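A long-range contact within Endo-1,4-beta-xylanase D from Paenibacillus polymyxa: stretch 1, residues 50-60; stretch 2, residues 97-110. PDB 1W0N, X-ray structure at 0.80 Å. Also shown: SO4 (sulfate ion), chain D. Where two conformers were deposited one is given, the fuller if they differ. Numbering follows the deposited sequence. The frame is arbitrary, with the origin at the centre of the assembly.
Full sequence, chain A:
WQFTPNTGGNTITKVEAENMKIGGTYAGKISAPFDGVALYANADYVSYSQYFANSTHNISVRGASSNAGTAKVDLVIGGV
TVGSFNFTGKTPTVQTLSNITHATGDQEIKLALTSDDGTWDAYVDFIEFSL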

# COMPACT_ATOMS: atom_id res chain seq x y z
N GLN A 50 -6.97 6.16 -9.62
CA GLN A 50 -7.75 5.03 -10.08
C GLN A 50 -9.18 5.45 -10.37
O GLN A 50 -9.83 6.04 -9.51
N TYR A 51 -9.70 5.07 -11.55
CA TYR A 51 -11.11 5.26 -11.84
C TYR A 51 -11.90 4.06 -11.35
O TYR A 51 -11.54 2.91 -11.63
N PHE A 52 -13.00 4.31 -10.64
CA PHE A 52 -13.90 3.28 -10.17
C PHE A 52 -15.31 3.46 -10.72
O PHE A 52 -15.90 4.54 -10.60
N ALA A 53 -15.88 2.38 -11.23
CA ALA A 53 -17.31 2.33 -11.54
C ALA A 53 -18.14 1.87 -10.33
O ALA A 53 -19.27 2.31 -10.15
N ASN A 54 -17.57 1.00 -9.49
CA ASN A 54 -18.27 0.43 -8.35
C ASN A 54 -17.77 1.07 -7.07
O ASN A 54 -16.60 1.41 -6.94
N SER A 55 -18.67 1.18 -6.08
CA SER A 55 -18.33 1.76 -4.79
C SER A 55 -17.69 0.79 -3.79
O SER A 55 -17.22 1.28 -2.76
N THR A 56 -17.66 -0.51 -4.04
CA THR A 56 -17.06 -1.44 -3.07
C THR A 56 -16.13 -2.42 -3.76
O THR A 56 -16.47 -3.02 -4.78
N HIS A 57 -14.95 -2.61 -3.15
CA HIS A 57 -13.94 -3.53 -3.63
C HIS A 57 -13.30 -4.30 -2.49
O HIS A 57 -13.26 -3.86 -1.36
N ASN A 58 -12.73 -5.46 -2.88
CA ASN A 58 -11.72 -6.13 -2.10
C ASN A 58 -10.37 -5.63 -2.58
O ASN A 58 -10.16 -5.43 -3.79
N ILE A 59 -9.45 -5.40 -1.64
CA ILE A 59 -8.16 -4.82 -1.97
C ILE A 59 -7.07 -5.66 -1.33
O ILE A 59 -7.07 -5.85 -0.11
N SER A 60 -6.12 -6.13 -2.15
CA SER A 60 -4.99 -6.88 -1.63
C SER A 60 -3.69 -6.17 -1.99
O SER A 60 -3.58 -5.54 -3.04
N LEU A 97 -7.90 -6.31 2.55
CA LEU A 97 -9.02 -5.57 3.13
C LEU A 97 -10.23 -5.87 2.26
O LEU A 97 -10.25 -5.52 1.08
N SER A 98 -11.24 -6.53 2.83
CA SER A 98 -12.38 -6.96 2.07
C SER A 98 -13.56 -6.02 2.23
O SER A 98 -13.79 -5.42 3.29
N ASN A 99 -14.36 -5.90 1.15
CA ASN A 99 -15.63 -5.20 1.17
C ASN A 99 -15.52 -3.76 1.64
O ASN A 99 -16.29 -3.30 2.49
N ILE A 100 -14.56 -3.04 1.06
CA ILE A 100 -14.31 -1.66 1.39
C ILE A 100 -15.14 -0.76 0.48
O ILE A 100 -14.99 -0.81 -0.74
N THR A 101 -15.99 0.07 1.09
CA THR A 101 -16.77 1.05 0.35
C THR A 101 -16.01 2.36 0.26
O THR A 101 -15.32 2.78 1.20
N HIS A 102 -16.14 3.02 -0.90
CA HIS A 102 -15.45 4.24 -1.20
C HIS A 102 -16.21 4.99 -2.32
O HIS A 102 -17.16 4.46 -2.89
N ALA A 103 -15.80 6.21 -2.63
CA ALA A 103 -16.42 6.98 -3.70
C ALA A 103 -16.06 6.41 -5.04
O ALA A 103 -15.02 5.75 -5.23
N THR A 104 -16.91 6.66 -6.04
CA THR A 104 -16.67 6.24 -7.39
C THR A 104 -16.03 7.37 -8.19
O THR A 104 -15.76 8.47 -7.65
N GLY A 105 -15.79 7.13 -9.46
CA GLY A 105 -15.09 8.08 -10.29
C GLY A 105 -13.59 8.04 -10.03
O GLY A 105 -13.06 7.00 -9.59
N ASP A 106 -12.90 9.13 -10.32
CA ASP A 106 -11.47 9.21 -10.16
C ASP A 106 -11.12 9.42 -8.70
O ASP A 106 -11.56 10.40 -8.09
N GLN A 107 -10.31 8.51 -8.15
CA GLN A 107 -9.93 8.59 -6.75
C GLN A 107 -8.43 8.34 -6.61
O GLN A 107 -7.88 7.41 -7.18
N GLU A 108 -7.79 9.16 -5.78
CA GLU A 108 -6.41 8.91 -5.43
C GLU A 108 -6.33 7.67 -4.56
O GLU A 108 -7.07 7.53 -3.59
N ILE A 109 -5.39 6.78 -4.91
CA ILE A 109 -5.03 5.63 -4.10
C ILE A 109 -3.66 5.91 -3.52
O ILE A 109 -2.72 6.25 -4.27
N LYS A 110 -3.51 5.82 -2.21
CA LYS A 110 -2.23 6.09 -1.56
C LYS A 110 -1.94 5.00 -0.54
O LYS A 110 -2.84 4.57 0.20

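Two side-chain hydrogen bonds tie these antiparallel stretches together on the two faces of the sheet. On one face His-57 ND1 meets His-102 NE2 at 2.7 Å, and either nitrogen could be the donor. The rings lie rim to rim, planes 25° apart, so each presents a nitrogen edge to the other. His-57 (chi1 m) sits in the strand and His-102 (chi1 p) just beyond the paired strand, its CA-to-CB bond pointing sideways while the ring comes nearer. The ring's other nitrogen is engaged too: His-102 ND1 donates to Ala-103 O at 2.8 Å, so both nitrogens of this ring have a partner, NE2 in His-57 ND1 and ND1 in Ala-103 O.

On the other face, Thr-56 and Thr-101 form a non-hydrogen-bonded bridge pair with CA atoms 4.2 Å apart. Such a site brings side chains close, and with both residues at chi1 m, Thr-56 OG1 lies 2.7 Å from Thr-101 OG1, a hydrogen bond. The methyl CG2 of Thr-56 rests 3.7 Å from Asn-99 C.

The far side of His-57 serves a sulfate, probably from the crystallisation liquor: His-57 NE2 gives a weak hydrogen bond to SO4 O3 at 2.5 Å, while Ala-53 N makes a very short one, 2.4 Å, to SO4 O4. The ion thus lies against the loop of the first stretch.

Backbone pairs supply the frame. Gln-50 with Gln-107, Phe-52 with Gly-105, His-57 with Ile-100 and Ile-59 with Leu-97 each exchange two hydrogen bonds, and His-102 N adds one to Ser-55 O at 2.8 Å. A bulge shifts the register by one between His-57 and Ile-59. Gly-105 has phi of 78°, a value that by itself favours glycine.

Packing centres on Phe-52 (chi1 m), buried on the same face as His-57. His-102 CE1 lies over one face of its ring, 3.5 Å from Phe-52 CD2; the ring planes meet obliquely at 40°. Ser-55 O covers the opposite face of the imidazole, so His-102 is held between an aromatic ring and a carbonyl. Gln-107 CG reaches the edge of the phenyl, 4.0 Å from Phe-52 CD2, and Ile-109 CD1 (m, m) packs 3.8 Å from Phe-52 CE2. The amide of Gln-107 folds back within its own stretch, NE2 donating to Thr-104 O at 2.9 Å. Gln-50 (t, p) follows a similar rule: its CB touches Ile-109 CG1 at 3.5 Å, while its end leads away and NE2 bonds to Tyr-51 O at 3.0 Å.

A second apolar contact lies further along: Ile-59 CD1 meets Ile-100 CG1 at 3.5 Å. Ile-59 has chi1 m but a chi2 of 115°, between wells, whereas Ile-100 is m, m. At the margins, Thr-104 CG2 (chi1 p) lies 3.9 Å from Ser-55 CB, and Tyr-51 CB (chi1 t) approaches Asp-106 OD1 at 3.7 Å, with the carboxylate oxygen at the phenol's edge.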

# COMPACT_ATOMS: atom_id res chain seq x y z
CB GLN A 50 -7.74 3.94 -9.01
CG GLN A 50 -8.57 2.69 -9.32
CD GLN A 50 -8.01 1.91 -10.50
OE1 GLN A 50 -6.84 1.47 -10.47
NE2 GLN A 50 -8.83 1.68 -11.51
CB TYR A 51 -11.32 5.43 -13.36
CG TYR A 51 -12.81 5.49 -13.68
CD1 TYR A 51 -13.61 6.60 -13.47
CD2 TYR A 51 -13.46 4.30 -14.12
CE1 TYR A 51 -14.97 6.57 -13.69
CE2 TYR A 51 -14.86 4.28 -14.31
CZ TYR A 51 -15.61 5.40 -14.09
OH TYR A 51 -16.96 5.40 -14.26
CB PHE A 52 -14.02 3.34 -8.64
CG PHE A 52 -12.77 2.96 -7.91
CD1 PHE A 52 -12.26 1.67 -7.96
CD2 PHE A 52 -12.17 3.88 -7.06
CE1 PHE A 52 -11.19 1.29 -7.21
CE2 PHE A 52 -11.07 3.50 -6.30
CZ PHE A 52 -10.57 2.22 -6.37
CB ALA A 53 -17.58 1.41 -12.71
CB ASN A 54 -17.99 -1.06 -8.26
CG ASN A 54 -19.11 -1.82 -7.53
OD1 ASN A 54 -19.31 -1.62 -6.30
ND2 ASN A 54 -19.82 -2.67 -8.21
CB SER A 55 -19.57 2.39 -4.17
OG SER A 55 -20.66 1.48 -4.16
CB THR A 56 -18.14 -2.18 -2.29
OG1 THR A 56 -18.83 -1.24 -1.45
CG2 THR A 56 -17.58 -3.21 -1.33
CB HIS A 57 -12.80 -2.78 -4.36
CG HIS A 57 -13.24 -2.18 -5.65
ND1 HIS A 57 -13.95 -1.01 -5.70
CD2 HIS A 57 -13.15 -2.67 -6.91
CE1 HIS A 57 -14.27 -0.79 -6.96
NE2 HIS A 57 -13.81 -1.76 -7.71
CB ASN A 58 -11.81 -7.64 -2.29
CG ASN A 58 -13.16 -8.20 -1.95
OD1 ASN A 58 -13.77 -8.98 -2.75
ND2 ASN A 58 -13.65 -7.85 -0.82
CB ILE A 59 -8.03 -3.38 -1.50
CG1 ILE A 59 -9.23 -2.53 -1.91
CG2 ILE A 59 -6.76 -2.77 -2.07
CD1 ILE A 59 -10.01 -2.04 -0.80
CB SER A 60 -4.97 -8.31 -2.17
OG SER A 60 -6.00 -9.11 -1.62
CB LEU A 97 -8.75 -4.06 3.11
CG LEU A 97 -7.65 -3.57 4.05
CD1 LEU A 97 -7.25 -2.14 3.74
CD2 LEU A 97 -8.15 -3.69 5.50
CB SER A 98 -12.77 -8.38 2.45
OG SER A 98 -11.74 -9.29 2.03
CB ASN A 99 -16.68 -5.97 1.99
CG ASN A 99 -16.78 -7.40 1.53
OD1 ASN A 99 -17.03 -7.65 0.34
ND2 ASN A 99 -16.54 -8.34 2.43
CB ILE A 100 -12.83 -1.34 1.23
CG1 ILE A 100 -11.94 -2.20 2.15
CG2 ILE A 100 -12.57 0.16 1.37
CD1 ILE A 100 -12.10 -1.81 3.57
CB THR A 101 -18.15 1.24 0.99
OG1 THR A 101 -18.86 -0.00 0.97
CG2 THR A 101 -19.00 2.25 0.22
CB HIS A 102 -14.01 3.92 -1.67
CG HIS A 102 -13.99 2.96 -2.80
ND1 HIS A 102 -14.28 3.35 -4.10
CD2 HIS A 102 -13.87 1.61 -2.84
CE1 HIS A 102 -14.32 2.28 -4.87
NE2 HIS A 102 -14.07 1.20 -4.14
CB ALA A 103 -15.98 8.44 -3.59
CB THR A 104 -17.95 5.72 -8.05
OG1 THR A 104 -18.89 6.79 -8.14
CG2 THR A 104 -18.58 4.59 -7.28
CB ASP A 106 -10.89 10.34 -11.00
CG ASP A 106 -11.12 10.15 -12.44
OD1 ASP A 106 -10.71 9.07 -12.96
OD2 ASP A 106 -11.74 11.02 -13.13
CB GLN A 107 -10.69 7.55 -5.93
CG GLN A 107 -12.21 7.76 -5.95
CD GLN A 107 -12.65 9.10 -5.38
OE1 GLN A 107 -12.00 9.66 -4.52
NE2 GLN A 107 -13.75 9.61 -5.86
CB GLU A 108 -5.82 10.07 -4.66
CG GLU A 108 -4.36 9.83 -4.26
CD GLU A 108 -3.89 10.82 -3.25
OE1 GLU A 108 -4.34 10.83 -2.03
OE2 GLU A 108 -3.04 11.64 -3.56
CB ILE A 109 -4.96 4.36 -4.97
CG1 ILE A 109 -6.22 4.17 -5.82
CG2 ILE A 109 -4.68 3.13 -4.10
CD1 ILE A 109 -7.52 4.18 -5.06
CB LYS A 110 -2.25 7.46 -0.92
CG LYS A 110 -0.98 7.86 -0.19
CD LYS A 110 -0.99 9.27 0.27
CE LYS A 110 -1.88 9.54 1.38
NZ LYS A 110 -1.62 10.91 1.84
S SO4 D . -14.68 -0.48 -10.47
O1 SO4 D . -15.12 -1.56 -11.22
O2 SO4 D . -15.61 -0.11 -9.52
O3 SO4 D . -13.33 -0.76 -9.96
O4 SO4 D . -14.60 0.44 -11.64